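Local coordinates for protein epidermin decarboxylase (Staphylococcus epidermidis, PDB 1G63) that catalyses the FMN-dependent oxidative decarboxylation of the C-terminal cysteine residue of the epidermin precursor peptide during biosynthesis of this lantibiotic, at residues G3-C8 / Q27-V32. Numbering follows the deposited sequence.
Sequences GKLLIC and QHFDEV
One face of the Phe-29 ring receives Leu-5 CD1, a CH-pi contact in which the methyl sits 3.5 Å from the ring centroid and only 9° off the ring normal, while Gly-3 O lies at the ring edge, in its plane. The Leu-5 side chain reaches this face with CG anti to its backbone N (chi1 178°), and its other methyl, CD2, packs 4.1 Å from Val-32 CG2. The same valine methyl also meets Ile-7 CD1, so a single branch of Val-32 serves two residues of the neighbouring strand. Elsewhere in the chain, Tyr-76 meets the Phe-29 ring edge-to-face and Leu-169 of helix 165-172 touches it.

The backbones are joined by Leu-5 N donating to Glu-31 O, 2.9 Å away; Val-32 CA then approaches Leu-5 O at 3.2 Å in a CA-H...O contact, and Leu-5 makes a further backbone hydrogen bond with Asn-33. On the more exposed side, the side chains of Lys-4 and Glu-31 lie side by side, pointing the same way. Their charges form only a long salt bridge, Lys-4 NZ to Glu-31 OE2 at 3.8 Å, supplemented by a water between Lys-4 NZ and Glu-31 OE1.

Here the chain, returning from helix 18-25, enters strand 32-36 alongside strand 5-9: the first beta-alpha-beta crossover of the parallel, Rossmann-like sheet, away from the flavin site.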
loop_
_atom_site.group_PDB
_atom_site.type_symbol
_atom_site.label_atom_id
_atom_site.label_comp_id
_atom_site.label_asym_id
_atom_site.label_seq_id
_atom_site.Cartn_x
_atom_site.Cartn_y
_atom_site.Cartn_z
ATOM N N GLY B 3 7.594 -24.417 37.779
ATOM C CA GLY B 3 8.537 -23.988 36.762
ATOM C C GLY B 3 7.844 -23.479 35.510
ATOM O O GLY B 3 6.635 -23.652 35.342
ATOM N N LYS B 4 8.619 -22.865 34.622
ATOM C CA LYS B 4 8.085 -22.290 33.396
ATOM C C LYS B 4 7.351 -23.248 32.455
ATOM O O LYS B 4 7.840 -24.321 32.112
ATOM C CB LYS B 4 9.204 -21.554 32.653
ATOM C CG LYS B 4 9.773 -20.394 33.452
ATOM C CD LYS B 4 10.901 -19.704 32.726
ATOM C CE LYS B 4 11.505 -18.619 33.596
ATOM N NZ LYS B 4 12.660 -17.950 32.938
ATOM N N LEU B 5 6.158 -22.831 32.051
ATOM C CA LEU B 5 5.315 -23.608 31.157
ATOM C C LEU B 5 4.962 -22.820 29.892
ATOM O O LEU B 5 4.591 -21.646 29.955
ATOM C CB LEU B 5 4.039 -24.031 31.890
ATOM C CG LEU B 5 2.991 -24.836 31.107
ATOM C CD1 LEU B 5 2.227 -25.727 32.058
ATOM C CD2 LEU B 5 2.047 -23.909 30.364
ATOM N N LEU B 6 5.085 -23.478 28.743
ATOM C CA LEU B 6 4.775 -22.854 27.463
ATOM C C LEU B 6 3.533 -23.467 26.832
ATOM O O LEU B 6 3.400 -24.689 26.768
ATOM C CB LEU B 6 5.948 -23.003 26.493
ATOM C CG LEU B 6 5.689 -22.605 25.033
ATOM C CD1 LEU B 6 5.238 -21.152 24.954
ATOM C CD2 LEU B 6 6.945 -22.820 24.207
ATOM N N ILE B 7 2.616 -22.613 26.387
ATOM C CA ILE B 7 1.408 -23.085 25.729
ATOM C C ILE B 7 1.557 -22.826 24.236
ATOM O O ILE B 7 1.837 -21.705 23.817
ATOM C CB ILE B 7 0.139 -22.337 26.190
ATOM C CG1 ILE B 7 -0.188 -22.680 27.640
ATOM C CG2 ILE B 7 -1.044 -22.704 25.273
ATOM C CD1 ILE B 7 -1.392 -21.921 28.175
ATOM N N CYS B 8 1.392 -23.874 23.442
ATOM C CA CYS B 8 1.450 -23.749 21.992
ATOM C C CYS B 8 0.002 -23.903 21.537
ATOM O O CYS B 8 -0.540 -25.006 21.551
ATOM C CB CYS B 8 2.334 -24.848 21.385
ATOM S SG CYS B 8 4.119 -24.591 21.685
ATOM N N GLN B 27 -1.156 -19.848 38.428
ATOM C CA GLN B 27 -1.118 -20.113 39.853
ATOM C C GLN B 27 -0.303 -21.337 40.236
ATOM O O GLN B 27 0.024 -21.517 41.405
ATOM C CB GLN B 27 -2.537 -20.268 40.384
ATOM C CG GLN B 27 -3.420 -19.065 40.127
ATOM C CD GLN B 27 -4.807 -19.243 40.708
ATOM O OE1 GLN B 27 -5.521 -20.192 40.370
ATOM N NE2 GLN B 27 -5.201 -18.327 41.590
ATOM N N HIS B 28 0.030 -22.178 39.264
ATOM C CA HIS B 28 0.797 -23.381 39.563
ATOM C C HIS B 28 2.196 -23.391 38.952
ATOM O O HIS B 28 3.049 -24.166 39.379
ATOM C CB HIS B 28 0.038 -24.628 39.095
ATOM C CG HIS B 28 -1.353 -24.735 39.641
ATOM N ND1 HIS B 28 -2.381 -23.914 39.230
ATOM C CD2 HIS B 28 -1.887 -25.577 40.557
ATOM C CE1 HIS B 28 -3.491 -24.247 39.865
ATOM N NE2 HIS B 28 -3.219 -25.254 40.677
ATOM N N PHE B 29 2.435 -22.540 37.959
ATOM C CA PHE B 29 3.745 -22.495 37.306
ATOM C C PHE B 29 4.389 -21.116 37.379
ATOM O O PHE B 29 3.723 -20.099 37.177
ATOM C CB PHE B 29 3.623 -22.939 35.841
ATOM C CG PHE B 29 3.022 -24.311 35.671
ATOM C CD1 PHE B 29 1.644 -24.489 35.702
ATOM C CD2 PHE B 29 3.839 -25.429 35.510
ATOM C CE1 PHE B 29 1.080 -25.763 35.577
ATOM C CE2 PHE B 29 3.292 -26.704 35.386
ATOM C CZ PHE B 29 1.905 -26.871 35.420
ATOM N N ASP B 30 5.689 -21.097 37.670
ATOM C CA ASP B 30 6.456 -19.855 37.800
ATOM C C ASP B 30 6.096 -18.855 36.721
ATOM O O ASP B 30 5.897 -17.670 36.981
ATOM C CB ASP B 30 7.954 -20.158 37.735
ATOM C CG ASP B 30 8.421 -21.039 38.878
ATOM O OD1 ASP B 30 9.514 -21.632 38.760
ATOM O OD2 ASP B 30 7.701 -21.135 39.895
ATOM N N GLU B 31 6.025 -19.353 35.499
ATOM C CA GLU B 31 5.676 -18.548 34.343
ATOM C C GLU B 31 4.827 -19.386 33.402
ATOM O O GLU B 31 4.930 -20.615 33.377
ATOM C CB GLU B 31 6.940 -18.096 33.599
ATOM C CG GLU B 31 7.506 -16.762 34.037
ATOM C CD GLU B 31 8.704 -16.335 33.204
ATOM O OE1 GLU B 31 8.681 -16.540 31.973
ATOM O OE2 GLU B 31 9.668 -15.781 33.774
ATOM N N VAL B 32 3.969 -18.713 32.649
ATOM C CA VAL B 32 3.142 -19.372 31.656
ATOM C C VAL B 32 3.183 -18.443 30.452
ATOM O O VAL B 32 2.602 -17.359 30.454
ATOM C CB VAL B 32 1.703 -19.590 32.148
ATOM C CG1 VAL B 32 1.190 -18.339 32.784
ATOM C CG2 VAL B 32 0.811 -20.004 30.982
HETATM O O HOH W 1 11.466 -16.287 30.707
#